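Local coordinates for protein putative cell surface hydrolase (Lactobacillus plantarum, PDB 3LP5) that is of unknown substrate but, as a putative cell-surface member of the alpha/beta hydrolase family, probably catalyses a hydrolytic reaction, at residues 9-12 and 16-19; 21-26 and 221-226; 29-34 and 232-237. One frame throughout, in Å; residues are numbered along the deposited sequence.

Interaction 1. Residues 9-12 and 16-19; sequences MVPG and SQNR
With chi1 at 63°, Ser16 tucks its OG between its own backbone N and carbonyl carbon, where it faces the backbone of Gly12 at 4.0 Å from Gly12 C. Gln17 arrives differently. Its CG lies opposite the backbone N (chi1 -159°), and a bend at chi2 (61°) folds the amide back towards the turn, leaving Gln17 OE1 4.2 Å from Pro11 CG. No direct hydrogen bond crosses between 9-12 and 16-19, so this is a worked example of a short strand-to-helix connection bridged by water. One water accepts the backbone N-H of Gly12, with 2.8 Å from Gly12 N to the water oxygen. The same water lies 2.8 Å from Ser16 OG and donates a weak bond to Ser16 O, so it links the two arms at three points. A second water lies 2.7 Å from Gly12 O, to which it probably donates; its approach to Gln17 OE1 is too short to be trusted as modelled. The polar ends also have partners nearby: Ser16 OG bonds to Ser13 O within the turn, and Gln17 NE2 bonds to Asp21 OD1 one helical turn on, which fixes the rotation of the amide. In alpha/beta hydrolases the loop after this central strand commonly lies beside the active site, and Ser16 indeed touches Ser106 of a probable nucleophile elbow. The turn thus carries the chain from strand 7-10, hydrogen-bonded between strands 62-67 and 99-105, into helix 17-30, whose Phe20 lies against both Met9 and Pro11.

Interaction 2. Residues 21-26 and 221-226; sequences DSLITE and KQIVSL
Leu23 packs against both Ile223 and Val224 in the apolar part of this helix pair. Leu23 has CG beside its backbone N (chi1 -63°), and its forked end reaches over to the neighbouring helix: CD2 stands 3.9 Å from Ile223 CG2, while CD1 also comes near that methyl. The two side chains cross obliquely, and Ile223 CG2 meets both methyls of the leucine. Val224 adds the second apolar contact, its CG2 lying 4.0 Å from Leu23 CD2 as the two side chains run past each other in opposite directions.

A further set of contacts is made against backbone and chain stem. Val224 CG2 approaches Leu23 O at 3.8 Å and Glu26 CB at 4.0 Å, so that one methyl rests on the backbone of Leu23 and the stem of Glu26. Beyond its CB, Glu26 bends at chi2 and carries its carboxylate off the interface, where OE1 has a long, weak ion pair with Lys29.

Hydrogen bonding across the pair is absent; each segment spends its backbone bonds on its own helix. The short axes come within 9.8 Å at a signed crossing angle of -56°, and the nearest CA atoms are those of Leu23 and Val224. This pairing of the helix after an inner strand with helix 217-231, which follows the last strand of the sheet, is the one expected of the alpha/beta-hydrolase fold, where the two cover the same face of the central sheet.

Interaction 3. Residues 29-34 and 232-237; sequences KETPKK and LAETMP. With NA (sodium ion), chain C.
Thr31 OG1 has two partners at once. It coordinates a sodium ion at 2.3 Å from OG1. The same hydroxyl is hydrogen-bonded to the carbonyl of Leu27, one turn back. A chi1 of 53° places OG1 between the residue's backbone N and carbonyl carbon, on the same side as its carbonyl oxygen, and the residue chelates the ion through both, with Thr31 O 2.5 Å from it. Lys33 O closes in from the following loop at 2.2 Å from the sodium. A water at 2.4 Å from the ion and the carbonyl of Gly28 bring the ligands to five oxygens, all neutral groups, as suits a sodium ion.

The same torsion turns Thr31 CG2 towards the segment 232-237. There it meets Leu232 CD1 at 3.9 Å, the two side chains crossing at about a right angle, and Glu234 OE2 at 3.7 Å. Glu234 is extended beyond CG, and its carboxylate is held chiefly by a salt bridge from OE1 to Arg228 on the preceding helix, with Thr31 also resting on that arginine. Pro32 flanks the carboxylate as well, but its modelled approach is too close to be relied upon.

The segments meet where two helices stop: Thr31 is the first residue to leave helix 17-30, and Ala233 leaves helix 217-231 with positive phi. The carbonyl of Gly28 in the last turn and that of Thr31 just beyond it, joined by a threonine hydroxyl and a loop carbonyl, form a sodium site at the C-terminal end of helix 17-30.

Helix 17-30 is the common thread: interaction 1 lies at its start, interaction 2 along its middle and interaction 3 at its end, with centres 11 Å apart between neighbours and 21 Å between the extremes. Interaction 1 closes locally before the others open, whereas 21-26/221-226 and 29-34/232-237 alternate along the chain, each returning almost 200 residues later to helix 217-231 or the loop after it. Neighbouring contacts touch, through Ile24 on Met9 and Arg19 on Ile223, then Val224 on Glu30. The example illustrates how one helix can join the strand and turn near the probable active site to helix 217-231, the loop after it and a peripheral sodium site.

Interaction 1. Residues 9-12 and 16-19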
loop_
_atom_site.group_PDB
_atom_site.type_symbol
_atom_site.label_atom_id
_atom_site.label_comp_id
_atom_site.label_asym_id
_atom_site.label_seq_id
_atom_site.Cartn_x
_atom_site.Cartn_y
_atom_site.Cartn_z
ATOM N N MET A 9 0.740 -0.670 -6.880
ATOM C CA MET A 9 1.422 -1.244 -5.713
ATOM C C MET A 9 2.756 -0.549 -5.521
ATOM O O MET A 9 3.530 -0.371 -6.486
ATOM C CB MET A 9 1.659 -2.757 -5.882
ATOM C CG MET A 9 0.342 -3.603 -6.358
ATOM S SD MET A 9 0.750 -5.347 -6.802
ATOM C CE MET A 9 0.943 -5.093 -8.555
ATOM N N VAL A 10 3.044 -0.170 -4.279
ATOM C CA VAL A 10 4.240 0.616 -3.951
ATOM C C VAL A 10 4.924 -0.063 -2.801
ATOM O O VAL A 10 4.337 -0.252 -1.717
ATOM C CB VAL A 10 3.898 2.074 -3.483
ATOM C CG1 VAL A 10 5.196 2.835 -3.102
ATOM C CG2 VAL A 10 3.166 2.843 -4.612
ATOM N N PRO A 11 6.157 -0.473 -3.033
ATOM C CA PRO A 11 6.845 -1.238 -2.031
ATOM C C PRO A 11 7.646 -0.306 -1.095
ATOM O O PRO A 11 7.517 0.896 -1.186
ATOM C CB PRO A 11 7.753 -2.146 -2.880
ATOM C CG PRO A 11 8.228 -1.189 -4.014
ATOM C CD PRO A 11 6.925 -0.351 -4.289
ATOM N N GLY A 12 8.380 -0.865 -0.149
ATOM C CA GLY A 12 9.151 -0.112 0.831
ATOM C C GLY A 12 10.645 -0.170 0.546
ATOM O O GLY A 12 11.073 -0.213 -0.604
ATOM N N SER A 16 12.756 -5.096 2.765
ATOM C CA SER A 16 11.459 -5.733 2.621
ATOM C C SER A 16 11.132 -6.109 1.155
ATOM O O SER A 16 10.018 -6.651 0.870
ATOM C CB SER A 16 10.370 -4.830 3.277
ATOM O OG SER A 16 10.260 -3.574 2.625
ATOM N N GLN A 17 12.113 -5.921 0.249
ATOM C CA GLN A 17 11.935 -6.247 -1.202
ATOM C C GLN A 17 11.600 -7.735 -1.521
ATOM O O GLN A 17 10.751 -8.007 -2.378
ATOM C CB GLN A 17 13.114 -5.764 -2.083
ATOM C CG GLN A 17 12.801 -5.601 -3.590
ATOM C CD GLN A 17 11.697 -4.559 -3.831
ATOM O OE1 GLN A 17 11.786 -3.407 -3.358
ATOM N NE2 GLN A 17 10.620 -4.974 -4.526
ATOM N N ASN A 18 12.288 -8.677 -0.884
ATOM C CA ASN A 18 12.014 -10.098 -1.110
ATOM C C ASN A 18 10.533 -10.439 -0.816
ATOM O O ASN A 18 9.876 -11.128 -1.644
ATOM C CB ASN A 18 12.974 -11.020 -0.308
ATOM C CG ASN A 18 14.307 -11.344 -1.074
ATOM O OD1 ASN A 18 15.325 -11.803 -0.469
ATOM N ND2 ASN A 18 14.297 -11.130 -2.392
ATOM N N ARG A 19 10.018 -9.964 0.338
ATOM C CA ARG A 19 8.619 -10.160 0.677
ATOM C C ARG A 19 7.713 -9.586 -0.413
ATOM O O ARG A 19 6.826 -10.282 -0.939
ATOM C CB ARG A 19 8.245 -9.559 2.031
ATOM C CG ARG A 19 6.849 -9.986 2.424
ATOM C CD ARG A 19 6.207 -9.146 3.526
ATOM N NE ARG A 19 6.892 -9.242 4.818
ATOM C CZ ARG A 19 6.597 -10.134 5.749
ATOM N NH1 ARG A 19 5.641 -11.049 5.567
ATOM N NH2 ARG A 19 7.266 -10.133 6.869
HETATM O O HOH W 1 11.931 -0.994 -3.062
HETATM O O HOH W 2 8.617 -3.639 0.365
#

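Interaction 2. Residues 21-26 and 221-226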
loop_
_atom_site.group_PDB
_atom_site.type_symbol
_atom_site.label_atom_id
_atom_site.label_comp_id
_atom_site.label_asym_id
_atom_site.label_seq_id
_atom_site.Cartn_x
_atom_site.Cartn_y
_atom_site.Cartn_z
ATOM N N ASP A 21 8.263 -8.943 -3.645
ATOM C CA ASP A 21 8.359 -9.705 -4.885
ATOM C C ASP A 21 7.637 -11.058 -4.744
ATOM O O ASP A 21 6.950 -11.495 -5.653
ATOM C CB ASP A 21 9.826 -9.954 -5.246
ATOM C CG ASP A 21 10.554 -8.651 -5.739
ATOM O OD1 ASP A 21 9.952 -7.539 -5.700
ATOM O OD2 ASP A 21 11.727 -8.752 -6.180
ATOM N N SER A 22 7.798 -11.691 -3.597
ATOM C CA SER A 22 7.103 -12.923 -3.323
ATOM C C SER A 22 5.599 -12.744 -3.331
ATOM O O SER A 22 4.890 -13.582 -3.914
ATOM C CB SER A 22 7.536 -13.503 -1.982
ATOM O OG SER A 22 8.877 -13.948 -2.102
ATOM N N LEU A 23 5.114 -11.663 -2.706
ATOM C CA LEU A 23 3.691 -11.356 -2.724
ATOM C C LEU A 23 3.137 -11.234 -4.125
ATOM O O LEU A 23 2.069 -11.772 -4.390
ATOM C CB LEU A 23 3.347 -10.063 -1.923
ATOM C CG LEU A 23 3.672 -10.138 -0.411
ATOM C CD1 LEU A 23 3.359 -8.791 0.301
ATOM C CD2 LEU A 23 2.901 -11.299 0.229
ATOM N N ILE A 24 3.814 -10.487 -4.998
ATOM C CA ILE A 24 3.336 -10.282 -6.379
ATOM C C ILE A 24 3.304 -11.575 -7.170
ATOM O O ILE A 24 2.327 -11.886 -7.857
ATOM C CB ILE A 24 4.247 -9.297 -7.165
ATOM C CG1 ILE A 24 4.502 -8.008 -6.378
ATOM C CG2 ILE A 24 3.688 -9.012 -8.595
ATOM C CD1 ILE A 24 3.492 -6.987 -6.442
ATOM N N THR A 25 4.376 -12.349 -7.089
ATOM C CA THR A 25 4.399 -13.647 -7.770
ATOM C C THR A 25 3.241 -14.528 -7.326
ATOM O O THR A 25 2.534 -15.139 -8.145
ATOM C CB THR A 25 5.703 -14.372 -7.479
ATOM O OG1 THR A 25 6.751 -13.502 -7.834
ATOM C CG2 THR A 25 5.850 -15.601 -8.328
ATOM N N GLU A 26 3.071 -14.640 -6.025
ATOM C CA GLU A 26 2.038 -15.497 -5.501
ATOM C C GLU A 26 0.654 -14.948 -5.795
ATOM O O GLU A 26 -0.221 -15.705 -6.159
ATOM C CB GLU A 26 2.267 -15.719 -4.015
ATOM C CG GLU A 26 3.005 -17.048 -3.787
ATOM C CD GLU A 26 4.391 -17.162 -4.483
ATOM O OE1 GLU A 26 4.570 -18.094 -5.337
ATOM O OE2 GLU A 26 5.314 -16.330 -4.152
ATOM N N LYS A 221 1.233 -16.341 2.394
ATOM C CA LYS A 221 -0.054 -16.946 1.974
ATOM C C LYS A 221 -1.277 -16.243 2.560
ATOM O O LYS A 221 -2.231 -16.024 1.847
ATOM C CB LYS A 221 -0.130 -18.442 2.312
ATOM C CG LYS A 221 0.837 -19.292 1.435
ATOM C CD LYS A 221 0.377 -20.794 1.367
ATOM C CE LYS A 221 0.776 -21.619 2.592
ATOM N NZ LYS A 221 -0.210 -22.725 2.930
ATOM N N GLN A 222 -1.231 -15.919 3.846
ATOM C CA GLN A 222 -2.299 -15.172 4.532
ATOM C C GLN A 222 -2.445 -13.782 3.937
ATOM O O GLN A 222 -3.562 -13.341 3.708
ATOM C CB GLN A 222 -1.984 -15.006 6.021
ATOM C CG GLN A 222 -2.078 -16.311 6.768
ATOM C CD GLN A 222 -1.702 -16.259 8.275
ATOM O OE1 GLN A 222 -1.393 -17.291 8.844
ATOM N NE2 GLN A 222 -1.811 -15.125 8.913
ATOM N N ILE A 223 -1.330 -13.107 3.697
ATOM C CA ILE A 223 -1.370 -11.783 3.152
ATOM C C ILE A 223 -1.981 -11.799 1.743
ATOM O O ILE A 223 -2.862 -10.971 1.442
ATOM C CB ILE A 223 0.005 -11.116 3.156
ATOM C CG1 ILE A 223 0.381 -10.824 4.613
ATOM C CG2 ILE A 223 -0.034 -9.786 2.340
ATOM C CD1 ILE A 223 1.753 -10.236 4.783
ATOM N N VAL A 224 -1.544 -12.725 0.887
ATOM C CA VAL A 224 -2.115 -12.846 -0.501
ATOM C C VAL A 224 -3.603 -13.194 -0.386
ATOM O O VAL A 224 -4.413 -12.648 -1.132
ATOM C CB VAL A 224 -1.358 -13.933 -1.318
ATOM C CG1 VAL A 224 -2.112 -14.343 -2.625
ATOM C CG2 VAL A 224 0.026 -13.376 -1.663
ATOM N N SER A 225 -3.975 -14.024 0.607
ATOM C CA SER A 225 -5.366 -14.371 0.759
ATOM C C SER A 225 -6.188 -13.067 1.082
ATOM O O SER A 225 -7.258 -12.867 0.550
ATOM C CB SER A 225 -5.563 -15.387 1.873
ATOM O OG SER A 225 -6.950 -15.717 2.001
ATOM N N LEU A 226 -5.635 -12.180 1.897
ATOM C CA LEU A 226 -6.350 -10.973 2.329
ATOM C C LEU A 226 -6.425 -9.956 1.228
ATOM O O LEU A 226 -7.394 -9.180 1.128
ATOM C CB LEU A 226 -5.680 -10.365 3.568
ATOM C CG LEU A 226 -5.760 -11.251 4.829
ATOM C CD1 LEU A 226 -4.815 -10.680 5.862
ATOM C CD2 LEU A 226 -7.183 -11.354 5.413
#

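Interaction 3. Residues 29-34 and 232-237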
loop_
_atom_site.group_PDB
_atom_site.type_symbol
_atom_site.label_atom_id
_atom_site.label_comp_id
_atom_site.label_asym_id
_atom_site.label_seq_id
_atom_site.Cartn_x
_atom_site.Cartn_y
_atom_site.Cartn_z
ATOM N N LYS A 29 -0.144 -16.089 -9.359
ATOM C CA LYS A 29 -0.479 -17.472 -9.346
ATOM C C LYS A 29 -1.795 -17.802 -8.654
ATOM O O LYS A 29 -2.523 -18.626 -9.153
ATOM C CB LYS A 29 0.660 -18.273 -8.737
ATOM C CG LYS A 29 1.835 -18.369 -9.691
ATOM C CD LYS A 29 2.754 -19.518 -9.375
ATOM C CE LYS A 29 3.984 -19.011 -8.641
ATOM N NZ LYS A 29 4.843 -20.191 -8.257
ATOM N N GLU A 30 -2.117 -17.194 -7.524
ATOM C CA GLU A 30 -3.379 -17.556 -6.857
ATOM C C GLU A 30 -4.630 -16.941 -7.514
ATOM O O GLU A 30 -5.677 -17.550 -7.480
ATOM C CB GLU A 30 -3.371 -17.242 -5.348
ATOM C CG GLU A 30 -2.403 -18.106 -4.503
ATOM C CD GLU A 30 -2.797 -19.578 -4.469
ATOM O OE1 GLU A 30 -3.925 -19.883 -4.005
ATOM O OE2 GLU A 30 -1.992 -20.439 -4.897
ATOM N N THR A 31 -4.531 -15.761 -8.102
ATOM C CA THR A 31 -5.686 -15.192 -8.797
ATOM C C THR A 31 -6.017 -15.973 -10.097
ATOM O O THR A 31 -5.142 -16.193 -10.940
ATOM C CB THR A 31 -5.461 -13.708 -9.145
ATOM O OG1 THR A 31 -4.224 -13.575 -9.859
ATOM C CG2 THR A 31 -5.438 -12.836 -7.877
ATOM N N PRO A 32 -7.276 -16.422 -10.246
ATOM C CA PRO A 32 -7.684 -17.181 -11.424
ATOM C C PRO A 32 -7.522 -16.364 -12.704
ATOM O O PRO A 32 -7.114 -16.900 -13.694
ATOM C CB PRO A 32 -9.171 -17.500 -11.154
ATOM C CG PRO A 32 -9.347 -17.360 -9.661
ATOM C CD PRO A 32 -8.395 -16.200 -9.313
ATOM N N LYS A 33 -7.845 -15.083 -12.662
ATOM C CA LYS A 33 -7.649 -14.151 -13.759
ATOM C C LYS A 33 -6.118 -13.899 -14.041
ATOM O O LYS A 33 -5.304 -13.826 -13.098
ATOM C CB LYS A 33 -8.271 -12.833 -13.264
ATOM C CG LYS A 33 -8.993 -11.944 -14.251
ATOM C CD LYS A 33 -10.537 -12.099 -14.087
ATOM C CE LYS A 33 -11.095 -13.371 -14.834
ATOM N NZ LYS A 33 -12.567 -13.683 -14.589
ATOM N N LYS A 34 -5.720 -13.746 -15.304
ATOM C CA LYS A 34 -4.371 -13.250 -15.588
ATOM C C LYS A 34 -4.400 -11.727 -15.380
ATOM O O LYS A 34 -5.254 -11.046 -15.965
ATOM C CB LYS A 34 -3.924 -13.631 -17.015
ATOM C CG LYS A 34 -2.441 -13.441 -17.283
ATOM C CD LYS A 34 -2.122 -13.304 -18.786
ATOM C CE LYS A 34 -1.014 -12.186 -19.070
ATOM N NZ LYS A 34 -1.368 -10.679 -18.870
ATOM N N LEU A 232 -8.909 -6.835 -3.702
ATOM C CA LEU A 232 -9.460 -7.209 -5.010
ATOM C C LEU A 232 -10.944 -7.558 -4.938
ATOM O O LEU A 232 -11.586 -7.673 -5.963
ATOM C CB LEU A 232 -8.687 -8.392 -5.615
ATOM C CG LEU A 232 -7.189 -8.119 -5.810
ATOM C CD1 LEU A 232 -6.425 -9.341 -6.417
ATOM C CD2 LEU A 232 -6.922 -6.889 -6.643
ATOM N N ALA A 233 -11.474 -7.763 -3.731
ATOM C CA ALA A 233 -12.880 -8.142 -3.531
ATOM C C ALA A 233 -13.306 -9.368 -4.367
ATOM O O ALA A 233 -14.380 -9.427 -4.938
ATOM C CB ALA A 233 -13.827 -6.931 -3.742
ATOM N N GLU A 234 -12.443 -10.370 -4.401
ATOM C CA GLU A 234 -12.697 -11.593 -5.132
ATOM C C GLU A 234 -13.603 -12.478 -4.277
ATOM O O GLU A 234 -13.530 -12.434 -3.055
ATOM C CB GLU A 234 -11.361 -12.286 -5.299
ATOM C CG GLU A 234 -11.268 -13.143 -6.461
ATOM C CD GLU A 234 -9.823 -13.564 -6.733
ATOM O OE1 GLU A 234 -9.619 -14.703 -7.202
ATOM O OE2 GLU A 234 -8.906 -12.767 -6.476
ATOM N N THR A 235 -14.471 -13.271 -4.893
ATOM C CA THR A 235 -15.302 -14.180 -4.111
ATOM C C THR A 235 -14.398 -15.358 -3.639
ATOM O O THR A 235 -13.674 -15.923 -4.441
ATOM C CB THR A 235 -16.534 -14.622 -4.932
ATOM O OG1 THR A 235 -16.074 -14.955 -6.233
ATOM C CG2 THR A 235 -17.535 -13.464 -5.111
ATOM N N MET A 236 -14.365 -15.653 -2.325
ATOM C CA MET A 236 -13.370 -16.615 -1.756
ATOM C C MET A 236 -14.150 -17.859 -1.296
ATOM O O MET A 236 -15.359 -17.741 -1.086
ATOM C CB MET A 236 -12.649 -16.006 -0.542
ATOM C CG MET A 236 -11.941 -14.638 -0.807
ATOM S SD MET A 236 -10.634 -14.703 -2.019
ATOM C CE MET A 236 -9.434 -15.684 -1.109
ATOM N N PRO A 237 -13.467 -19.014 -1.091
ATOM C CA PRO A 237 -14.200 -20.170 -0.503
ATOM C C PRO A 237 -14.707 -19.815 0.911
ATOM O O PRO A 237 -14.110 -18.962 1.618
ATOM C CB PRO A 237 -13.145 -21.298 -0.473
ATOM C CG PRO A 237 -12.085 -20.893 -1.472
ATOM C CD PRO A 237 -12.085 -19.365 -1.473
HETATM NA NA NA C . -3.634 -14.517 -11.916
HETATM O O HOH W 3 -2.102 -13.053 -12.959
#